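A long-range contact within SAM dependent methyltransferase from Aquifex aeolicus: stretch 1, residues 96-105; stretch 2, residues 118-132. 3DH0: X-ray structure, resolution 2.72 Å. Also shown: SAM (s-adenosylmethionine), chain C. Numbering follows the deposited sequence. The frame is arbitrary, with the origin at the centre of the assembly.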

# COMPACT_ATOMS: atom_id res chain seq x y z
N GLU A 96 -11.06 -2.71 -8.90
CA GLU A 96 -10.95 -3.38 -10.18
C GLU A 96 -9.49 -3.17 -10.57
O GLU A 96 -8.89 -2.19 -10.17
CB GLU A 96 -11.88 -2.73 -11.20
CG GLU A 96 -12.59 -3.70 -12.11
CD GLU A 96 -13.51 -4.65 -11.37
OE1 GLU A 96 -14.15 -4.22 -10.39
OE2 GLU A 96 -13.61 -5.82 -11.78
N GLU A 97 -8.94 -4.07 -11.36
CA GLU A 97 -7.54 -3.99 -11.75
C GLU A 97 -6.95 -2.60 -11.99
O GLU A 97 -5.99 -2.22 -11.32
CB GLU A 97 -7.28 -4.89 -12.96
CG GLU A 97 -5.81 -5.13 -13.27
CD GLU A 97 -5.02 -5.71 -12.10
OE1 GLU A 97 -5.54 -6.61 -11.40
OE2 GLU A 97 -3.87 -5.28 -11.90
N ASN A 98 -7.50 -1.83 -12.92
CA ASN A 98 -6.92 -0.51 -13.16
C ASN A 98 -7.89 0.63 -12.97
O ASN A 98 -7.74 1.69 -13.59
CB ASN A 98 -6.32 -0.44 -14.56
CG ASN A 98 -5.29 -1.53 -14.80
OD1 ASN A 98 -5.56 -2.51 -15.48
ND2 ASN A 98 -4.10 -1.35 -14.23
N LYS A 99 -8.87 0.41 -12.11
CA LYS A 99 -9.89 1.42 -11.84
C LYS A 99 -10.15 1.56 -10.34
O LYS A 99 -10.54 0.59 -9.69
CB LYS A 99 -11.20 1.05 -12.52
CG LYS A 99 -11.11 0.67 -13.96
CD LYS A 99 -12.53 0.60 -14.53
CE LYS A 99 -12.62 -0.16 -15.84
NZ LYS A 99 -12.58 -1.62 -15.61
N ILE A 100 -9.96 2.76 -9.81
CA ILE A 100 -10.20 3.01 -8.40
C ILE A 100 -11.54 3.75 -8.29
O ILE A 100 -11.74 4.78 -8.90
CB ILE A 100 -9.06 3.86 -7.79
CG1 ILE A 100 -7.72 3.14 -8.04
CG2 ILE A 100 -9.28 4.05 -6.30
CD1 ILE A 100 -6.51 4.02 -7.92
N PRO A 101 -12.47 3.20 -7.51
CA PRO A 101 -13.80 3.79 -7.32
C PRO A 101 -13.86 5.12 -6.58
O PRO A 101 -14.79 5.37 -5.83
CB PRO A 101 -14.55 2.69 -6.60
CG PRO A 101 -13.48 2.10 -5.74
CD PRO A 101 -12.31 2.00 -6.67
N LEU A 102 -12.88 5.98 -6.81
CA LEU A 102 -12.84 7.26 -6.13
C LEU A 102 -12.83 8.44 -7.09
O LEU A 102 -12.42 8.30 -8.25
CB LEU A 102 -11.58 7.32 -5.26
CG LEU A 102 -11.62 7.04 -3.76
CD1 LEU A 102 -12.54 5.91 -3.41
CD2 LEU A 102 -10.21 6.72 -3.34
N PRO A 103 -13.30 9.61 -6.64
CA PRO A 103 -13.29 10.78 -7.53
C PRO A 103 -11.89 11.40 -7.58
O PRO A 103 -11.09 11.19 -6.68
CB PRO A 103 -14.34 11.71 -6.92
CG PRO A 103 -14.35 11.33 -5.47
CD PRO A 103 -14.24 9.82 -5.52
N ASP A 104 -11.61 12.18 -8.62
CA ASP A 104 -10.31 12.81 -8.76
C ASP A 104 -9.90 13.62 -7.53
O ASP A 104 -10.73 14.06 -6.74
CB ASP A 104 -10.30 13.76 -9.96
CG ASP A 104 -10.61 13.06 -11.26
OD1 ASP A 104 -10.03 13.46 -12.28
OD2 ASP A 104 -11.45 12.15 -11.28
N ASN A 105 -8.59 13.79 -7.39
CA ASN A 105 -8.00 14.58 -6.32
C ASN A 105 -8.61 14.39 -4.93
O ASN A 105 -8.99 15.35 -4.26
CB ASN A 105 -8.07 16.05 -6.73
CG ASN A 105 -7.64 16.25 -8.18
OD1 ASN A 105 -6.48 16.02 -8.53
ND2 ASN A 105 -8.58 16.66 -9.02
N GLU A 118 2.37 -7.21 -7.83
CA GLU A 118 1.18 -8.01 -8.15
C GLU A 118 0.28 -7.36 -9.21
O GLU A 118 -0.70 -7.97 -9.66
CB GLU A 118 0.36 -8.26 -6.88
CG GLU A 118 0.68 -9.54 -6.18
CD GLU A 118 -0.35 -9.89 -5.13
OE1 GLU A 118 -1.55 -9.84 -5.43
OE2 GLU A 118 0.05 -10.23 -4.00
N LEU A 119 0.60 -6.14 -9.60
CA LEU A 119 -0.20 -5.42 -10.58
C LEU A 119 -0.08 -5.97 -12.01
O LEU A 119 1.02 -6.06 -12.56
CB LEU A 119 0.22 -3.94 -10.58
CG LEU A 119 0.12 -3.18 -9.26
CD1 LEU A 119 0.74 -1.80 -9.37
CD2 LEU A 119 -1.34 -3.09 -8.86
N SER A 120 -1.22 -6.32 -12.62
CA SER A 120 -1.22 -6.81 -13.99
C SER A 120 -0.56 -5.79 -14.93
O SER A 120 0.40 -6.09 -15.63
CB SER A 120 -2.65 -7.08 -14.47
OG SER A 120 -3.21 -8.21 -13.82
N GLU A 121 -1.08 -4.57 -14.93
CA GLU A 121 -0.53 -3.54 -15.79
C GLU A 121 -0.15 -2.30 -14.99
O GLU A 121 -0.91 -1.33 -14.91
CB GLU A 121 -1.53 -3.21 -16.88
CG GLU A 121 -1.79 -4.41 -17.79
CD GLU A 121 -3.17 -4.37 -18.42
OE1 GLU A 121 -4.17 -4.51 -17.68
OE2 GLU A 121 -3.23 -4.21 -19.67
N PRO A 122 1.05 -2.31 -14.40
CA PRO A 122 1.61 -1.23 -13.59
C PRO A 122 1.36 0.20 -14.09
O PRO A 122 0.51 0.91 -13.56
CB PRO A 122 3.10 -1.56 -13.56
CG PRO A 122 3.11 -3.04 -13.55
CD PRO A 122 2.02 -3.42 -14.53
N LEU A 123 2.10 0.61 -15.12
CA LEU A 123 2.00 1.96 -15.65
C LEU A 123 0.59 2.45 -16.01
O LEU A 123 0.34 3.66 -16.10
CB LEU A 123 2.97 2.11 -16.83
CG LEU A 123 2.89 1.13 -18.01
CD1 LEU A 123 4.13 1.34 -18.88
CD2 LEU A 123 2.79 -0.34 -17.53
N LYS A 124 -0.33 1.51 -16.18
CA LYS A 124 -1.71 1.83 -16.51
C LYS A 124 -2.43 2.05 -15.20
O LYS A 124 -3.37 2.83 -15.11
CB LYS A 124 -2.33 0.68 -17.30
CG LYS A 124 -3.75 0.90 -17.79
CD LYS A 124 -4.22 -0.26 -18.67
CE LYS A 124 -3.37 -0.41 -19.94
NZ LYS A 124 -3.74 -1.58 -20.79
N PHE A 125 -1.99 1.33 -14.17
CA PHE A 125 -2.57 1.46 -12.84
C PHE A 125 -2.09 2.77 -12.26
O PHE A 125 -2.83 3.51 -11.61
CB PHE A 125 -2.13 0.30 -11.96
CG PHE A 125 -2.62 0.40 -10.55
CD1 PHE A 125 -1.87 1.06 -9.59
CD2 PHE A 125 -3.85 -0.13 -10.20
CE1 PHE A 125 -2.34 1.19 -8.29
CE2 PHE A 125 -4.34 -0.00 -8.90
CZ PHE A 125 -3.59 0.66 -7.95
N LEU A 126 -0.81 3.07 -12.53
CA LEU A 126 -0.19 4.31 -12.09
C LEU A 126 -0.94 5.54 -12.59
O LEU A 126 -1.04 6.53 -11.89
CB LEU A 126 1.25 4.38 -12.58
CG LEU A 126 2.32 3.70 -11.73
CD1 LEU A 126 2.43 4.39 -10.38
CD2 LEU A 126 1.96 2.25 -11.55
N GLU A 127 -1.47 5.47 -13.81
CA GLU A 127 -2.21 6.60 -14.36
C GLU A 127 -3.49 6.77 -13.56
O GLU A 127 -3.85 7.88 -13.17
CB GLU A 127 -2.55 6.38 -15.83
CG GLU A 127 -1.33 6.26 -16.71
CD GLU A 127 -0.35 7.42 -16.55
OE1 GLU A 127 -0.75 8.58 -16.81
OE2 GLU A 127 0.82 7.18 -16.18
N GLU A 128 -4.16 5.65 -13.31
CA GLU A 128 -5.40 5.69 -12.55
C GLU A 128 -5.10 6.28 -11.16
O GLU A 128 -5.89 7.04 -10.62
CB GLU A 128 -5.97 4.27 -12.43
CG GLU A 128 -7.29 4.15 -11.68
CD GLU A 128 -8.44 4.95 -12.28
OE1 GLU A 128 -8.45 5.20 -13.51
OE2 GLU A 128 -9.36 5.32 -11.53
N LEU A 129 -3.94 5.93 -10.62
CA LEU A 129 -3.54 6.41 -9.31
C LEU A 129 -3.42 7.94 -9.19
O LEU A 129 -3.83 8.51 -8.19
CB LEU A 129 -2.21 5.77 -8.90
CG LEU A 129 -2.24 4.68 -7.82
CD1 LEU A 129 -0.83 4.23 -7.58
CD2 LEU A 129 -2.84 5.19 -6.52
N LYS A 130 -2.83 8.58 -10.20
CA LYS A 130 -2.66 10.03 -10.21
C LYS A 130 -4.01 10.73 -10.19
O LYS A 130 -4.18 11.78 -9.56
CB LYS A 130 -1.92 10.50 -11.46
CG LYS A 130 -0.63 9.80 -11.80
CD LYS A 130 0.23 10.77 -12.61
CE LYS A 130 1.24 10.08 -13.52
NZ LYS A 130 0.65 9.64 -14.80
N ARG A 131 -4.97 10.15 -10.90
CA ARG A 131 -6.30 10.71 -10.97
C ARG A 131 -6.89 10.90 -9.59
O ARG A 131 -7.29 12.01 -9.22
CB ARG A 131 -7.21 9.82 -11.83
CG ARG A 131 -8.58 10.43 -12.06
CD ARG A 131 -9.47 9.53 -12.89
NE ARG A 131 -9.94 8.38 -12.13
CZ ARG A 131 -10.65 8.46 -11.01
NH1 ARG A 131 -10.97 9.64 -10.50
NH2 ARG A 131 -11.04 7.35 -10.39
N VAL A 132 -6.95 9.82 -8.81
CA VAL A 132 -7.53 9.89 -7.48
C VAL A 132 -6.62 10.68 -6.54
O VAL A 132 -7.05 11.17 -5.50
CB VAL A 132 -7.79 8.48 -6.88
CG1 VAL A 132 -8.67 7.68 -7.81
CG2 VAL A 132 -6.47 7.76 -6.63
N SAM C . -0.64 -5.29 1.96
CA SAM C . -1.26 -6.43 2.69
C SAM C . -0.70 -6.54 4.09
O SAM C . 0.15 -5.72 4.45
OXT SAM C . -1.18 -7.48 4.81
CB SAM C . -1.00 -7.73 1.94
CG SAM C . -1.24 -7.51 0.50
SD SAM C . -1.00 -8.86 -0.69
CE SAM C . 0.78 -9.07 -0.71
C5' SAM C . -1.40 -8.05 -2.16
C4' SAM C . -2.88 -7.78 -2.39
O4' SAM C . -2.92 -7.04 -3.61
C3' SAM C . -3.68 -9.05 -2.74
O3' SAM C . -4.57 -9.25 -1.60
C2' SAM C . -4.52 -8.70 -3.95
O2' SAM C . -5.88 -9.06 -3.98
C1' SAM C . -4.18 -7.18 -4.12
N9 SAM C . -4.11 -6.66 -5.48
C8 SAM C . -3.50 -7.18 -6.60
N7 SAM C . -3.63 -6.42 -7.65
C5 SAM C . -4.37 -5.33 -7.19
C6 SAM C . -4.84 -4.14 -7.83
N6 SAM C . -4.60 -3.90 -9.14
N1 SAM C . -5.56 -3.23 -7.07
C2 SAM C . -5.77 -3.52 -5.77
N3 SAM C . -5.37 -4.59 -5.08
C4 SAM C . -4.67 -5.46 -5.85
O HOH W 1 -2.59 -3.19 -12.90

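An irregular segment, residues 96-105, lies along a helix and the residues that lead into it, held mainly by polar contacts that use its own backbone, with a small apolar patch centred on Ile-100 and the cofactor's adenine at one end. Together the two stretches bury 792 Å².

At the cofactor end, Glu-97 reaches across with chi1 t and chi2 p, and its OE2 accepts a hydrogen bond from Ser-120 N at 2.9 Å. Water 1 gathers this corner: it donates to Glu-97 OE2 (2.6 Å) and accepts from Glu-121 N (2.9 Å) and, weakly, from Asn-98 ND2 (2.7 Å). Glu-121 is the N-cap residue, so its backbone N is free of helical bonding and available to the water. SAM N6 donates to Glu-97 O at 3.1 Å and weakly to Glu-97 OE2 at 3.2 Å, so the carboxylate oxygen that accepts from Ser-120 N also meets the adenine amino group. Glu-97 O further approaches the edge of the Phe-125 ring, 3.2 Å from CD2.

Asn-98, in the type I turn from Glu-96 to Lys-99, lies over the first turn of the helix. Its ND2 makes a weak hydrogen bond to Glu-121 O (3.3 Å, 121°), an oxygen already accepting from Lys-124 N and Phe-125 N at the start of the helix.

Midway, the CA-to-CB bond of Glu-128 points toward the segment, and its OE2 accepts a nearly straight hydrogen bond from Ile-100 N (3.1 Å, 168°). The same oxygen forms a salt bridge with Arg-131 NH2 at 2.9 Å, coupling the backbone contact to the guanidinium one helical turn further on. The CA-to-CB bond of Ile-100 points toward the helix: CB lies 3.8 Å from Val-132 CG1, and CD1 4.1 Å from Leu-129 CD2 and 4.5 Å from Phe-125 CZ. Val-132 CG1 also packs 3.9 Å from Leu-102 CB.

Arg-131 is the main polar anchor at the far end. Leu-102 O accepts from both NH2 (2.7 Å) and NH1 (3.0 Å) of Arg-131, lying near the guanidinium plane as a forked acceptor should. Arg-131 NH1 also bridges to Asp-104 OD2 at 2.7 Å. Ile-100 O, 3.1 Å from Arg-131 NH2, is near but poorly angled for a bond. Backbone pairing completes the contact: Asn-105 N donates to Arg-131 O at 2.9 Å, and Asp-104 CA makes a CA-H...O contact with that oxygen at 3.2 Å. Here the two backbones come closest, measured CA to CA, with Asp-104 CA 4.2 Å from Val-132 CA.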